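Local coordinates for oxidoreductase, short chain dehydrogenase/reductase family protein (Bifidobacterium adolescentis L2-32, PDB 6OW4) that is an NADH-dependent 20beta-hydroxysteroid dehydrogenase of the short-chain dehydrogenase/reductase family, probably interconverting steroid 20-keto and 20beta-hydroxyl groups, at residues 40-45 with 122-127; 65-70 with 91-96; 224-229 with 281-286. One frame throughout, in Å; residues are numbered along the deposited sequence.

Contact 1 of 3, residues 40-45 with 122-127; sequences RGRKGF and VDFAFL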
loop_
_atom_site.group_PDB
_atom_site.type_symbol
_atom_site.label_atom_id
_atom_site.label_comp_id
_atom_site.label_asym_id
_atom_site.label_seq_id
_atom_site.Cartn_x
_atom_site.Cartn_y
_atom_site.Cartn_z
ATOM N N ARG F 40 -25.751 -17.027 14.606
ATOM C CA ARG F 40 -27.122 -17.424 15.021
ATOM C C ARG F 40 -28.011 -16.178 15.060
ATOM O O ARG F 40 -27.535 -15.123 15.525
ATOM C CB ARG F 40 -27.097 -18.142 16.373
ATOM C CG ARG F 40 -26.390 -19.489 16.337
ATOM C CD ARG F 40 -26.979 -20.496 17.308
ATOM N NE ARG F 40 -26.325 -21.793 17.201
ATOM C CZ ARG F 40 -26.505 -22.667 16.210
ATOM N NH1 ARG F 40 -27.331 -22.399 15.210
ATOM N NH2 ARG F 40 -25.850 -23.816 16.224
ATOM N N GLY F 41 -29.248 -16.307 14.570
ATOM C CA GLY F 41 -30.241 -15.219 14.491
ATOM C C GLY F 41 -29.861 -14.168 13.459
ATOM O O GLY F 41 -30.362 -13.031 13.580
ATOM N N ARG F 42 -29.024 -14.530 12.477
ATOM C CA ARG F 42 -28.551 -13.613 11.405
ATOM C C ARG F 42 -28.962 -14.170 10.039
ATOM O O ARG F 42 -29.082 -15.406 9.917
ATOM C CB ARG F 42 -27.034 -13.415 11.485
ATOM C CG ARG F 42 -26.595 -12.470 12.594
ATOM C CD ARG F 42 -25.129 -12.086 12.509
ATOM N NE ARG F 42 -24.821 -11.271 11.338
ATOM C CZ ARG F 42 -23.664 -10.646 11.122
ATOM N NH1 ARG F 42 -22.679 -10.730 12.002
ATOM N NH2 ARG F 42 -23.496 -9.937 10.020
ATOM N N LYS F 43 -29.167 -13.275 9.072
ATOM C CA LYS F 43 -29.653 -13.598 7.706
ATOM C C LYS F 43 -28.845 -12.783 6.692
ATOM O O LYS F 43 -28.478 -11.637 7.013
ATOM C CB LYS F 43 -31.151 -13.292 7.601
ATOM C CG LYS F 43 -31.991 -13.797 8.766
ATOM C CD LYS F 43 -33.462 -13.513 8.613
ATOM C CE LYS F 43 -34.275 -13.996 9.793
ATOM N NZ LYS F 43 -35.612 -13.358 9.825
ATOM N N GLY F 44 -28.582 -13.362 5.519
ATOM C CA GLY F 44 -27.789 -12.727 4.452
ATOM C C GLY F 44 -27.792 -13.565 3.190
ATOM O O GLY F 44 -28.463 -14.611 3.185
ATOM N N PHE F 45 -27.065 -13.127 2.160
ATOM C CA PHE F 45 -26.989 -13.818 0.849
ATOM C C PHE F 45 -25.535 -13.891 0.372
ATOM O O PHE F 45 -24.687 -13.101 0.832
ATOM C CB PHE F 45 -27.905 -13.134 -0.170
ATOM C CG PHE F 45 -27.485 -11.752 -0.600
ATOM C CD1 PHE F 45 -27.934 -10.627 0.075
ATOM C CD2 PHE F 45 -26.663 -11.575 -1.702
ATOM C CE1 PHE F 45 -27.556 -9.357 -0.334
ATOM C CE2 PHE F 45 -26.286 -10.305 -2.110
ATOM C CZ PHE F 45 -26.733 -9.198 -1.425
ATOM N N VAL F 122 -31.345 -8.673 5.640
ATOM C CA VAL F 122 -29.926 -8.910 5.240
ATOM C C VAL F 122 -29.017 -8.286 6.307
ATOM O O VAL F 122 -28.942 -7.042 6.364
ATOM C CB VAL F 122 -29.648 -8.348 3.831
ATOM C CG1 VAL F 122 -28.165 -8.324 3.493
ATOM C CG2 VAL F 122 -30.417 -9.116 2.766
ATOM N N ASP F 123 -28.382 -9.131 7.128
ATOM C CA ASP F 123 -27.365 -8.753 8.148
ATOM C C ASP F 123 -25.973 -8.778 7.508
ATOM O O ASP F 123 -25.115 -7.993 7.942
ATOM C CB ASP F 123 -27.392 -9.698 9.353
ATOM C CG ASP F 123 -28.693 -9.674 10.136
ATOM O OD1 ASP F 123 -28.938 -8.671 10.837
ATOM O OD2 ASP F 123 -29.452 -10.657 10.038
ATOM N N PHE F 124 -25.751 -9.665 6.535
ATOM C CA PHE F 124 -24.465 -9.812 5.807
ATOM C C PHE F 124 -24.727 -10.070 4.320
ATOM O O PHE F 124 -25.817 -10.553 3.968
ATOM C CB PHE F 124 -23.638 -10.951 6.407
ATOM C CG PHE F 124 -24.268 -12.312 6.255
ATOM C CD1 PHE F 124 -24.014 -13.091 5.135
ATOM C CD2 PHE F 124 -25.128 -12.808 7.221
ATOM C CE1 PHE F 124 -24.602 -14.339 4.992
ATOM C CE2 PHE F 124 -25.711 -14.057 7.078
ATOM C CZ PHE F 124 -25.448 -14.821 5.965
ATOM N N ALA F 125 -23.738 -9.762 3.481
ATOM C CA ALA F 125 -23.740 -10.030 2.027
ATOM C C ALA F 125 -22.319 -10.393 1.589
ATOM O O ALA F 125 -21.401 -9.591 1.842
ATOM C CB ALA F 125 -24.267 -8.832 1.278
ATOM N N PHE F 126 -22.150 -11.574 0.991
ATOM C CA PHE F 126 -20.883 -12.024 0.363
ATOM C C PHE F 126 -21.017 -11.858 -1.154
ATOM O O PHE F 126 -21.593 -12.739 -1.821
ATOM C CB PHE F 126 -20.538 -13.456 0.782
ATOM C CG PHE F 126 -19.217 -13.963 0.259
ATOM C CD1 PHE F 126 -18.123 -13.119 0.135
ATOM C CD2 PHE F 126 -19.060 -15.294 -0.094
ATOM C CE1 PHE F 126 -16.911 -13.592 -0.344
ATOM C CE2 PHE F 126 -17.847 -15.766 -0.571
ATOM C CZ PHE F 126 -16.776 -14.914 -0.695
ATOM N N LEU F 127 -20.498 -10.742 -1.668
ATOM C CA LEU F 127 -20.648 -10.304 -3.080
ATOM C C LEU F 127 -19.481 -10.890 -3.882
ATOM O O LEU F 127 -18.518 -10.156 -4.180
ATOM C CB LEU F 127 -20.697 -8.773 -3.098
ATOM C CG LEU F 127 -21.685 -8.170 -2.099
ATOM C CD1 LEU F 127 -21.266 -6.773 -1.680
ATOM C CD2 LEU F 127 -23.095 -8.166 -2.662
#
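Gly44 packs on the face of the Phe124 ring where segments 40-45 and 122-127 come closest together. CA of Gly44 stands over the centre of the Phe124 ring, 3.5 Å from its centroid and 11° off the normal, a CH-pi contact, while Gly44 N comes within 3.3 Å of Phe124 CE2. A chi1 of 65° sets Phe124 CG in the crowded position between backbone N and carbonyl carbon; the ring beyond it lies against Gly44. A side chain on Gly44 would collide with Phe124 O. An alanine in place of Phe124 removes the ring, and would probably open a gap against Gly44 and leave its CA without the aromatic face.

On the other face of the sheet Phe45 repeats the theme with smaller partners: Ala125 CB lies over its ring, 3.7 Å from Phe45 CZ, and Val122 CG2 meets the rim at Phe45 CD1, 4.0 Å away. Leu127 CD2 approaches obliquely, 3.9 Å from Phe45 CE2. Strands 42-47 and 124-127 are parallel neighbours at the middle of the Rossmann fold, the first and fourth strands of its 3-2-1-4-5-6-7 order. A nearly straight bond joins them, from Phe126 N to Phe45 O at 3.0 Å, two residues before Asn128, which binds NAD.

Toward the start of both strands the packing gives way to a looser, partly exposed polar side. Asp123 OD2 takes the N-H of Lys43 on its anti lone pair, 2.8 Å from Lys43 N, whereas the Lys43 side chain leads away. Arg42 has two conformers; in the one described, and so with less certainty, guanidinium and Asp123 carboxylate planes stand 82° apart, Arg42 NE leans on Asp123 CB at 3.6 Å, buried without a polar partner, and NH1 has a long, weak ion pair with Asp275.

Contact 2 of 3, residues 65-70 with 91-96; sequences GADVAL and FGTNVI
Asp67 and Asn94 cross obliquely where strand 66-72 is joined by the loop that follows helix 77-91, at the outer side of the parallel sheet. Atom by atom, the Asp67 side chain traces the surface of its partner. Asp67 CB lies 3.3 Å from Asn94 O. Asp67 CG, anti to the carbonyl carbon (chi1 -59°), comes next, 3.7 Å from Asn94 CB. Of the two oxygens, Asp67 OD1 accepts a weak hydrogen bond from Asn94 N at 3.3 Å and is also touched by Thr93 CG2, and Asp67 OD2 comes no nearer than 4.1 Å to Asn94 CB. The carboxylate and the Asn94 amide are turned 72° apart, so the flat groups do not stack.

Just before this, Thr93 presents its methyl rather than its hydroxyl: Thr93 CG2 faces Ala66 O, an approach modelled unusually short and doubtful, while OG1 turns back to Phe91 O, which it meets from above the carbonyl plane. Asn94 itself is the centre of an inverse gamma turn, and past it the chain heads into strand 96-99, parallel to 66-72, in the outer beta-alpha-beta unit of the Rossmann fold. There Leu70 N gives Ile96 O a straight bond of 2.9 Å (169°), and Leu70 CG rests 3.9 Å from Val95 CG1, facing helices 52-63 and 77-91.

The chemistry thus changes along the contact. At the loop end a carboxylate stands in for a backbone acceptor and accepts a weak bond; Lys43 on the next strand packs against it and may ease its charge a little. Toward the strand end the backbone bonds, weak at first, finish in the straight one at Leu70, beside aliphatic packing.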
loop_
_atom_site.group_PDB
_atom_site.type_symbol
_atom_site.label_atom_id
_atom_site.label_comp_id
_atom_site.label_asym_id
_atom_site.label_seq_id
_atom_site.Cartn_x
_atom_site.Cartn_y
_atom_site.Cartn_z
ATOM N N GLY F 65 -24.823 -20.806 11.854
ATOM C CA GLY F 65 -26.259 -20.750 12.197
ATOM C C GLY F 65 -26.962 -19.562 11.562
ATOM O O GLY F 65 -27.799 -18.949 12.250
ATOM N N ALA F 66 -26.659 -19.263 10.292
ATOM C CA ALA F 66 -27.185 -18.098 9.541
ATOM C C ALA F 66 -28.085 -18.566 8.392
ATOM O O ALA F 66 -27.744 -19.573 7.743
ATOM C CB ALA F 66 -26.044 -17.264 9.014
ATOM N N ASP F 67 -29.184 -17.846 8.150
ATOM C CA ASP F 67 -30.036 -18.008 6.941
ATOM C C ASP F 67 -29.270 -17.431 5.746
ATOM O O ASP F 67 -28.860 -16.255 5.826
ATOM C CB ASP F 67 -31.401 -17.336 7.121
ATOM C CG ASP F 67 -32.205 -17.870 8.296
ATOM O OD1 ASP F 67 -31.912 -18.997 8.747
ATOM O OD2 ASP F 67 -33.120 -17.154 8.750
ATOM N N VAL F 68 -29.070 -18.232 4.694
ATOM C CA VAL F 68 -28.241 -17.866 3.505
ATOM C C VAL F 68 -29.072 -18.073 2.232
ATOM O O VAL F 68 -29.489 -19.217 1.972
ATOM C CB VAL F 68 -26.930 -18.675 3.454
ATOM C CG1 VAL F 68 -25.928 -18.052 2.493
ATOM C CG2 VAL F 68 -26.307 -18.844 4.831
ATOM N N ALA F 69 -29.298 -16.998 1.471
ATOM C CA ALA F 69 -29.846 -17.040 0.097
ATOM C C ALA F 69 -28.691 -17.302 -0.874
ATOM O O ALA F 69 -27.756 -16.481 -0.903
ATOM C CB ALA F 69 -30.561 -15.753 -0.224
ATOM N N LEU F 70 -28.743 -18.417 -1.609
ATOM C CA LEU F 70 -27.708 -18.822 -2.598
ATOM C C LEU F 70 -28.050 -18.180 -3.947
ATOM O O LEU F 70 -29.028 -18.618 -4.583
ATOM C CB LEU F 70 -27.659 -20.351 -2.695
ATOM C CG LEU F 70 -27.504 -21.099 -1.371
ATOM C CD1 LEU F 70 -27.385 -22.596 -1.610
ATOM C CD2 LEU F 70 -26.306 -20.591 -0.582
ATOM N N PHE F 91 -27.355 -28.434 8.517
ATOM C CA PHE F 91 -27.094 -27.426 9.582
ATOM C C PHE F 91 -28.407 -26.841 10.120
ATOM O O PHE F 91 -28.336 -25.875 10.905
ATOM C CB PHE F 91 -26.167 -26.337 9.039
ATOM C CG PHE F 91 -25.010 -26.871 8.234
ATOM C CD1 PHE F 91 -24.130 -27.790 8.786
ATOM C CD2 PHE F 91 -24.808 -26.470 6.922
ATOM C CE1 PHE F 91 -23.070 -28.291 8.046
ATOM C CE2 PHE F 91 -23.746 -26.970 6.183
ATOM C CZ PHE F 91 -22.879 -27.879 6.747
ATOM N N GLY F 92 -29.554 -27.413 9.733
ATOM C CA GLY F 92 -30.892 -27.025 10.225
ATOM C C GLY F 92 -31.107 -25.523 10.169
ATOM O O GLY F 92 -31.414 -24.938 11.225
ATOM N N THR F 93 -30.943 -24.921 8.987
ATOM C CA THR F 93 -31.062 -23.455 8.755
ATOM C C THR F 93 -31.903 -23.185 7.504
ATOM O O THR F 93 -31.994 -24.085 6.646
ATOM C CB THR F 93 -29.684 -22.799 8.608
ATOM O OG1 THR F 93 -28.735 -23.527 9.388
ATOM C CG2 THR F 93 -29.688 -21.350 9.037
ATOM N N ASN F 94 -32.482 -21.983 7.409
ATOM C CA ASN F 94 -33.259 -21.519 6.227
ATOM C C ASN F 94 -32.270 -21.071 5.142
ATOM O O ASN F 94 -31.995 -19.855 5.048
ATOM C CB ASN F 94 -34.263 -20.422 6.592
ATOM C CG ASN F 94 -35.122 -19.992 5.421
ATOM O OD1 ASN F 94 -35.429 -20.793 4.540
ATOM N ND2 ASN F 94 -35.513 -18.729 5.399
ATOM N N VAL F 95 -31.748 -22.030 4.372
ATOM C CA VAL F 95 -30.862 -21.793 3.194
ATOM C C VAL F 95 -31.722 -21.924 1.931
ATOM O O VAL F 95 -32.054 -23.066 1.560
ATOM C CB VAL F 95 -29.662 -22.760 3.177
ATOM C CG1 VAL F 95 -28.681 -22.430 2.061
ATOM C CG2 VAL F 95 -28.944 -22.796 4.518
ATOM N N ILE F 96 -32.086 -20.792 1.319
ATOM C CA ILE F 96 -32.960 -20.717 0.109
ATOM C C ILE F 96 -32.080 -20.505 -1.129
ATOM O O ILE F 96 -30.860 -20.305 -0.966
ATOM C CB ILE F 96 -34.026 -19.610 0.259
ATOM C CG1 ILE F 96 -33.420 -18.203 0.193
ATOM C CG2 ILE F 96 -34.835 -19.817 1.533
ATOM C CD1 ILE F 96 -34.439 -17.103 -0.010
#

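Contact 3 of 3, residues 224-229 with 281-286; sequences RSNTIS and TGTDIR
Thr227 and Ser229 both reach for Asp284 between the last two parallel strands of the Rossmann sheet, 223-230 and 284-287. The Thr227 and Asp284 side chains cross at about a right angle, and the carboxylate receives two hydroxyls on a single oxygen. Thr227 OG1 donates to Asp284 OD1 at 2.6 Å on its anti side, 23° out of the carboxylate plane, and Ser229 OG donates at 2.7 Å to the same Asp284 OD1 on its syn side, 29° out. Both come from the same face of that plane. A chi1 of 179° puts Asp284 CG anti to the backbone N, and from there OD1 meets both hydroxyls; the double grip would fix the carboxylate's rotation and is likely to favour the ionised form.

The opposite face of the sheet is plainer: Ile228 and Ile285 point there together and are covered by Leu272 of helix 262-273. Farther back, around Gly282 with its positive phi, backbone pairing is irregular: Gly282 N still bonds Ser225 O, while side chains serve two other N-H groups. Thr281 OG1 accepts from Ser225 N at 3.1 Å, and Asn226 OD1 takes the N-H of Thr283, 3.2 Å from Thr283 N, the donor tilted slightly from the amide plane. The other end of that amide, ND2, is held by Val280 O.

Outside the chain, Thr283 and Arg286 pack on Arg286 and Thr283 of the second subunit, which brings this edge strand to a subunit interface. A water links the two segments, donating to Thr283 O at 3.1 Å and only weakly to Ser225 O.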
loop_
_atom_site.group_PDB
_atom_site.type_symbol
_atom_site.label_atom_id
_atom_site.label_comp_id
_atom_site.label_asym_id
_atom_site.label_seq_id
_atom_site.Cartn_x
_atom_site.Cartn_y
_atom_site.Cartn_z
ATOM N N ARG F 224 -20.213 -2.591 8.285
ATOM C CA ARG F 224 -18.775 -2.798 7.970
ATOM C C ARG F 224 -18.663 -3.308 6.531
ATOM O O ARG F 224 -19.579 -4.031 6.091
ATOM C CB ARG F 224 -18.137 -3.775 8.964
ATOM C CG ARG F 224 -18.173 -3.291 10.406
ATOM C CD ARG F 224 -17.529 -4.245 11.394
ATOM N NE ARG F 224 -18.107 -5.584 11.361
ATOM C CZ ARG F 224 -17.561 -6.653 10.782
ATOM N NH1 ARG F 224 -16.395 -6.570 10.158
ATOM N NH2 ARG F 224 -18.189 -7.815 10.833
ATOM N N SER F 225 -17.594 -2.924 5.829
ATOM C CA SER F 225 -17.308 -3.311 4.424
ATOM C C SER F 225 -15.828 -3.671 4.289
ATOM O O SER F 225 -14.982 -2.784 4.508
ATOM C CB SER F 225 -17.689 -2.215 3.462
ATOM O OG SER F 225 -17.443 -2.611 2.118
ATOM N N ASN F 226 -15.539 -4.925 3.941
ATOM C CA ASN F 226 -14.157 -5.450 3.795
ATOM C C ASN F 226 -14.074 -6.287 2.517
ATOM O O ASN F 226 -15.132 -6.691 1.999
ATOM C CB ASN F 226 -13.731 -6.260 5.022
ATOM C CG ASN F 226 -13.644 -5.414 6.275
ATOM O OD1 ASN F 226 -12.748 -4.582 6.404
ATOM N ND2 ASN F 226 -14.569 -5.622 7.199
ATOM N N THR F 227 -12.851 -6.526 2.042
ATOM C CA THR F 227 -12.553 -7.371 0.861
ATOM C C THR F 227 -11.700 -8.570 1.280
ATOM O O THR F 227 -10.925 -8.448 2.247
ATOM C CB THR F 227 -11.844 -6.568 -0.232
ATOM O OG1 THR F 227 -10.648 -6.033 0.333
ATOM C CG2 THR F 227 -12.701 -5.452 -0.783
ATOM N N ILE F 228 -11.862 -9.681 0.562
ATOM C CA ILE F 228 -10.976 -10.876 0.620
ATOM C C ILE F 228 -10.272 -10.977 -0.734
ATOM O O ILE F 228 -10.976 -10.998 -1.759
ATOM C CB ILE F 228 -11.788 -12.139 0.965
ATOM C CG1 ILE F 228 -12.531 -11.970 2.293
ATOM C CG2 ILE F 228 -10.902 -13.377 0.968
ATOM C CD1 ILE F 228 -13.491 -13.092 2.607
ATOM N N SER F 229 -8.938 -10.999 -0.729
ATOM C CA SER F 229 -8.079 -11.090 -1.938
ATOM C C SER F 229 -7.437 -12.471 -1.992
ATOM O O SER F 229 -6.258 -12.620 -1.669
ATOM C CB SER F 229 -7.049 -9.996 -1.943
ATOM O OG SER F 229 -7.672 -8.728 -2.066
ATOM N N THR F 281 -13.103 -2.771 9.371
ATOM C CA THR F 281 -13.877 -2.191 8.242
ATOM C C THR F 281 -12.929 -1.420 7.316
ATOM O O THR F 281 -11.951 -0.843 7.821
ATOM C CB THR F 281 -15.029 -1.321 8.762
ATOM O OG1 THR F 281 -15.886 -1.015 7.662
ATOM C CG2 THR F 281 -14.564 -0.041 9.422
ATOM N N GLY F 282 -13.213 -1.429 6.012
ATOM C CA GLY F 282 -12.486 -0.647 4.995
ATOM C C GLY F 282 -11.068 -1.150 4.779
ATOM O O GLY F 282 -10.219 -0.343 4.358
ATOM N N THR F 283 -10.820 -2.438 5.040
ATOM C CA THR F 283 -9.502 -3.094 4.830
ATOM C C THR F 283 -9.679 -4.370 3.999
ATOM O O THR F 283 -10.830 -4.738 3.694
ATOM C CB THR F 283 -8.793 -3.371 6.163
ATOM O OG1 THR F 283 -7.453 -3.750 5.852
ATOM C CG2 THR F 283 -9.456 -4.450 6.992
ATOM N N ASP F 284 -8.558 -5.004 3.650
ATOM C CA ASP F 284 -8.490 -6.232 2.822
ATOM C C ASP F 284 -7.785 -7.329 3.623
ATOM O O ASP F 284 -6.830 -7.006 4.350
ATOM C CB ASP F 284 -7.738 -5.967 1.517
ATOM C CG ASP F 284 -7.613 -7.194 0.632
ATOM O OD1 ASP F 284 -8.662 -7.778 0.286
ATOM O OD2 ASP F 284 -6.466 -7.565 0.307
ATOM N N ILE F 285 -8.238 -8.575 3.483
ATOM C CA ILE F 285 -7.546 -9.779 4.029
ATOM C C ILE F 285 -7.120 -10.647 2.841
ATOM O O ILE F 285 -8.004 -11.227 2.178
ATOM C CB ILE F 285 -8.438 -10.525 5.043
ATOM C CG1 ILE F 285 -8.944 -9.573 6.133
ATOM C CG2 ILE F 285 -7.700 -11.724 5.625
ATOM C CD1 ILE F 285 -9.647 -10.247 7.293
ATOM N N ARG F 286 -5.813 -10.696 2.572
ATOM C CA ARG F 286 -5.208 -11.549 1.517
ATOM C C ARG F 286 -5.117 -12.983 2.049
ATOM O O ARG F 286 -4.625 -13.165 3.178
ATOM C CB ARG F 286 -3.834 -11.012 1.106
ATOM C CG ARG F 286 -3.868 -9.579 0.595
ATOM C CD ARG F 286 -2.539 -9.093 0.053
ATOM N NE ARG F 286 -2.472 -7.637 0.053
ATOM C CZ ARG F 286 -1.502 -6.915 -0.504
ATOM N NH1 ARG F 286 -0.498 -7.509 -1.126
ATOM N NH2 ARG F 286 -1.541 -5.596 -0.443
HETATM O O HOH W 1 -12.360 -2.451 2.235
#

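How the contacts relate
From the N terminus, segment 40-45 opens the sheet as its first strand, and contact 1 pairs it with the fourth strand, closing a loop of some 76 residues. Contact 2 forms wholly within that loop, joining the second strand to the approach to the third. The two touch: Gly44 N and Arg42 O probably bond to Asp67 O and Asp67 N, so strand 42-47 is paired on both edges. Contact 3 follows in series, after contact 1 has closed, and ties the sixth strand to the seventh. No loops cross; the contacts sit at the middle and both ends of the sheet, strand 174-179 lying between contacts 1 and 3, the centres of contacts 2 and 3 about 23 Å apart.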